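Local coordinates for protein cephalosporin acylase (Bacillus halodurans, PDB 2NLZ) that is of unestablished function but is probably an Ntn-hydrolase of the gamma-glutamyltranspeptidase family, perhaps acting as a cephalosporin acylase, at residues 458-461 with 462-466; 484-487 with 488-491. The protein carries 1 engineered substitution. One frame throughout, in Å; residues are numbered along the deposited sequence.

Contact 1: residues 458-461 with 462-466; sequences FGLN and PQAAL
With chi1 at 75°, the CG of Asn-461 sits between its own backbone N and carbonyl carbon, and this turns the amide back over the first turn of the helix that starts at Pro-462. The result is an N-cap: OD1 of Asn-461 accepts from Ala-464 N at 2.7 Å in a nearly straight bond, the donor standing 31° away from the plane of the side-chain carbonyl. Asparagine suits the place because its short side chain can present a carbonyl oxygen to the N-H groups of the first turn, which have no preceding helical turn to pair with. Pro-462 suits the first helical position equally well, since it has no N-H to satisfy and its ring holds phi near the helical value.

Leu-460 comes in beside the cap. Its CG lies 4.0 Å from Ala-464 CB and its CB 4.2 Å from Ala-465 CB, and the small alanine side chains let the loop lie close to the helix. After helix 444-457 the chain leaves helical angles at Gly-459, whose positive phi suits a residue without a side chain. A second subunit covers the turn, packing Tyr-12 on Leu-460 and Pro-11 on Ala-464. The helix proper is opened by the backbone oxygen Asn-461 O, which accepts from Ala-465 N at 2.7 Å, with a C=O...N angle of 174°.

Contact 2: residues 484-487 with 488-491; sequences TFPV and DIAQ
The ring of Phe-485 carries the CD of Pro-486 over one face, 3.6 Å above its plane and displaced toward the rim, while the first turn of helix 487-495 meets its edge. There Ala-490 N lies in the ring plane, 3.8 Å from Phe-485 CE1. The ring reaches the helix because its CG is anti to the backbone N (chi1 -166°). Ile-489 crosses it at about a right angle and brings CG2 to 3.8 Å from Phe-485 CE1, and Ala-490 CB adds a contact with Phe-485 CD1 at 3.9 Å. Phe-485 also makes an edge-to-face pair with Tyr-297, so a broad aromatic side chain joins the start of this helix to helix 294-314.

Pro-486 occupies the N-cap position. Without a polar side chain it cannot cap through its side chain; it contributes its backbone carbonyl, to which Ala-490 N donates at 3.0 Å in the carbonyl plane. Its rigid ring also offers an apolar surface, where CG meets Ile-489 CD1 at 3.8 Å. One residue on, Gln-491 N donates to Val-487 O at 2.9 Å (N-H...O angle 168°), the next i to i+4 bond of the helix. The side chains of Val-487 and Gln-491 run side by side in the same direction, with Val-487 CG1 3.9 Å from Gln-491 OE1.

A third subunit takes up the polar ends: Gln-491 NE2 bonds to Leu-504 O of that chain, and Asp-488 OD1 to Ser-9 OG of the same neighbouring chain. Asp-488 lies in the first turn, where its negative charge would probably interact favourably with the helix dipole. Within the chain, then, apolar contacts and two backbone hydrogen bonds hold the turn, while Asp-488 and Gln-491 bond to the third subunit, which also packs on Val-487 and Ala-490.

Both contacts are helix starts in the gamma-glutamyltranspeptidase region, met in series along the chain: contact 1 opens helix 462-467, and strands 471-473 and 478-481 intervene before contact 2 opens helix 487-495. Their centres are 19 Å apart and their nearest atoms about 8 Å, so they do not touch, though both lie on the same side of the chain's centre, their centres about 20 and 28 Å from it. They start their helices differently, one with a side-chain cap and the other without. Both also face the N-terminal region around Ser-9 and Pro-11 of other subunits, the second subunit at contact 1 and the third at contact 2, which places them at interfaces of the four-chain assembly.

Contact 1: residues 458-461 with 462-466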
loop_
_atom_site.group_PDB
_atom_site.type_symbol
_atom_site.label_atom_id
_atom_site.label_comp_id
_atom_site.label_asym_id
_atom_site.label_seq_id
_atom_site.Cartn_x
_atom_site.Cartn_y
_atom_site.Cartn_z
ATOM N N PHE D 458 5.816 22.309 1.092
ATOM C CA PHE D 458 6.103 20.957 1.545
ATOM C C PHE D 458 7.408 20.359 1.019
ATOM O O PHE D 458 7.759 19.224 1.366
ATOM C CB PHE D 458 4.892 20.062 1.292
ATOM C CG PHE D 458 3.598 20.661 1.776
ATOM C CD1 PHE D 458 3.479 21.159 3.073
ATOM C CD2 PHE D 458 2.499 20.728 0.943
ATOM C CE1 PHE D 458 2.295 21.721 3.523
ATOM C CE2 PHE D 458 1.300 21.284 1.396
ATOM C CZ PHE D 458 1.205 21.777 2.690
ATOM N N GLY D 459 8.128 21.142 0.208
ATOM C CA GLY D 459 9.505 20.824 -0.186
ATOM C C GLY D 459 9.714 19.556 -1.009
ATOM O O GLY D 459 10.777 18.907 -0.917
ATOM N N LEU D 460 8.703 19.213 -1.813
ATOM C CA LEU D 460 8.770 18.062 -2.698
ATOM C C LEU D 460 9.616 18.396 -3.904
ATOM O O LEU D 460 9.580 19.525 -4.396
ATOM C CB LEU D 460 7.367 17.654 -3.150
ATOM C CG LEU D 460 6.621 16.558 -2.391
ATOM C CD1 LEU D 460 7.226 16.275 -1.015
ATOM C CD2 LEU D 460 5.151 16.915 -2.291
ATOM N N ASN D 461 10.379 17.420 -4.380
ATOM C CA ASN D 461 11.063 17.571 -5.663
ATOM C C ASN D 461 10.068 17.571 -6.846
ATOM O O ASN D 461 8.946 17.088 -6.688
ATOM C CB ASN D 461 12.170 16.524 -5.809
ATOM C CG ASN D 461 11.641 15.148 -6.097
ATOM O OD1 ASN D 461 10.778 14.969 -6.958
ATOM N ND2 ASN D 461 12.191 14.150 -5.410
ATOM N N PRO D 462 10.467 18.128 -8.014
ATOM C CA PRO D 462 9.573 18.265 -9.179
ATOM C C PRO D 462 8.776 16.998 -9.507
ATOM O O PRO D 462 7.565 17.090 -9.733
ATOM C CB PRO D 462 10.534 18.606 -10.327
ATOM C CG PRO D 462 11.922 18.400 -9.777
ATOM C CD PRO D 462 11.799 18.675 -8.323
ATOM N N GLN D 463 9.446 15.840 -9.491
ATOM C CA GLN D 463 8.799 14.551 -9.756
ATOM C C GLN D 463 7.823 14.103 -8.655
ATOM O O GLN D 463 6.673 13.734 -8.939
ATOM C CB GLN D 463 9.836 13.460 -9.981
ATOM C CG GLN D 463 9.227 12.196 -10.537
ATOM C CD GLN D 463 8.450 12.456 -11.810
ATOM O OE1 GLN D 463 9.005 12.905 -12.813
ATOM N NE2 GLN D 463 7.157 12.174 -11.776
ATOM N N ALA D 464 8.291 14.114 -7.405
ATOM C CA ALA D 464 7.434 13.874 -6.247
ATOM C C ALA D 464 6.207 14.801 -6.244
ATOM O O ALA D 464 5.103 14.361 -5.939
ATOM C CB ALA D 464 8.230 14.037 -4.978
ATOM N N ALA D 465 6.393 16.071 -6.615
ATOM C CA ALA D 465 5.282 17.030 -6.608
ATOM C C ALA D 465 4.210 16.589 -7.582
ATOM O O ALA D 465 3.019 16.760 -7.327
ATOM C CB ALA D 465 5.757 18.427 -6.944
ATOM N N LEU D 466 4.661 16.013 -8.691
ATOM C CA LEU D 466 3.790 15.471 -9.726
ATOM C C LEU D 466 3.214 14.092 -9.365
ATOM O O LEU D 466 2.060 13.812 -9.668
ATOM C CB LEU D 466 4.566 15.392 -11.040
ATOM C CG LEU D 466 4.410 16.509 -12.067
ATOM C CD1 LEU D 466 3.830 17.756 -11.479
ATOM C CD2 LEU D 466 5.738 16.779 -12.678
#

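Contact 2: residues 484-487 with 488-491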
loop_
_atom_site.group_PDB
_atom_site.type_symbol
_atom_site.label_atom_id
_atom_site.label_comp_id
_atom_site.label_asym_id
_atom_site.label_seq_id
_atom_site.Cartn_x
_atom_site.Cartn_y
_atom_site.Cartn_z
ATOM N N THR D 484 -5.293 6.925 -5.025
ATOM C CA THR D 484 -4.107 6.947 -4.188
ATOM C C THR D 484 -4.184 8.080 -3.152
ATOM O O THR D 484 -3.279 8.243 -2.334
ATOM C CB THR D 484 -2.834 7.024 -5.072
ATOM O OG1 THR D 484 -1.677 7.242 -4.258
ATOM C CG2 THR D 484 -2.956 8.151 -6.103
ATOM N N PHE D 485 -5.273 8.848 -3.179
ATOM C CA PHE D 485 -5.556 9.812 -2.111
ATOM C C PHE D 485 -5.805 9.053 -0.811
ATOM O O PHE D 485 -6.646 8.151 -0.774
ATOM C CB PHE D 485 -6.781 10.658 -2.445
ATOM C CG PHE D 485 -6.939 11.866 -1.575
ATOM C CD1 PHE D 485 -7.640 11.795 -0.376
ATOM C CD2 PHE D 485 -6.396 13.082 -1.960
ATOM C CE1 PHE D 485 -7.785 12.922 0.441
ATOM C CE2 PHE D 485 -6.538 14.209 -1.158
ATOM C CZ PHE D 485 -7.230 14.124 0.050
ATOM N N PRO D 486 -5.065 9.410 0.252
ATOM C CA PRO D 486 -5.140 8.715 1.529
ATOM C C PRO D 486 -6.574 8.650 2.098
ATOM O O PRO D 486 -7.246 9.685 2.269
ATOM C CB PRO D 486 -4.185 9.515 2.425
ATOM C CG PRO D 486 -3.986 10.814 1.730
ATOM C CD PRO D 486 -4.103 10.520 0.285
ATOM N N VAL D 487 -7.017 7.420 2.369
ATOM C CA VAL D 487 -8.424 7.103 2.636
ATOM C C VAL D 487 -8.906 7.640 3.977
ATOM O O VAL D 487 -10.029 8.137 4.073
ATOM C CB VAL D 487 -8.688 5.573 2.533
ATOM C CG1 VAL D 487 -10.142 5.235 2.835
ATOM C CG2 VAL D 487 -8.304 5.044 1.149
ATOM N N ASP D 488 -8.062 7.556 5.001
ATOM C CA ASP D 488 -8.409 8.111 6.305
ATOM C C ASP D 488 -8.722 9.608 6.201
ATOM O O ASP D 488 -9.717 10.076 6.765
ATOM C CB ASP D 488 -7.295 7.872 7.327
ATOM C CG ASP D 488 -7.575 8.558 8.647
ATOM O OD1 ASP D 488 -6.763 9.422 9.044
ATOM O OD2 ASP D 488 -8.624 8.258 9.264
ATOM N N ILE D 489 -7.871 10.334 5.469
ATOM C CA ILE D 489 -8.026 11.775 5.254
ATOM C C ILE D 489 -9.278 12.089 4.442
ATOM O O ILE D 489 -10.048 13.000 4.783
ATOM C CB ILE D 489 -6.769 12.397 4.605
ATOM C CG1 ILE D 489 -5.638 12.449 5.641
ATOM C CG2 ILE D 489 -7.074 13.800 4.065
ATOM C CD1 ILE D 489 -4.253 12.663 5.070
ATOM N N ALA D 490 -9.490 11.310 3.388
ATOM C CA ALA D 490 -10.691 11.423 2.576
ATOM C C ALA D 490 -11.937 11.346 3.437
ATOM O O ALA D 490 -12.801 12.226 3.372
ATOM C CB ALA D 490 -10.722 10.340 1.535
ATOM N N GLN D 491 -12.019 10.300 4.255
ATOM C CA GLN D 491 -13.188 10.103 5.104
ATOM C C GLN D 491 -13.322 11.130 6.238
ATOM O O GLN D 491 -14.433 11.434 6.669
ATOM C CB GLN D 491 -13.225 8.675 5.616
ATOM C CG GLN D 491 -13.763 7.722 4.583
ATOM C CD GLN D 491 -13.478 6.285 4.934
ATOM O OE1 GLN D 491 -12.643 5.997 5.795
ATOM N NE2 GLN D 491 -14.165 5.365 4.265
#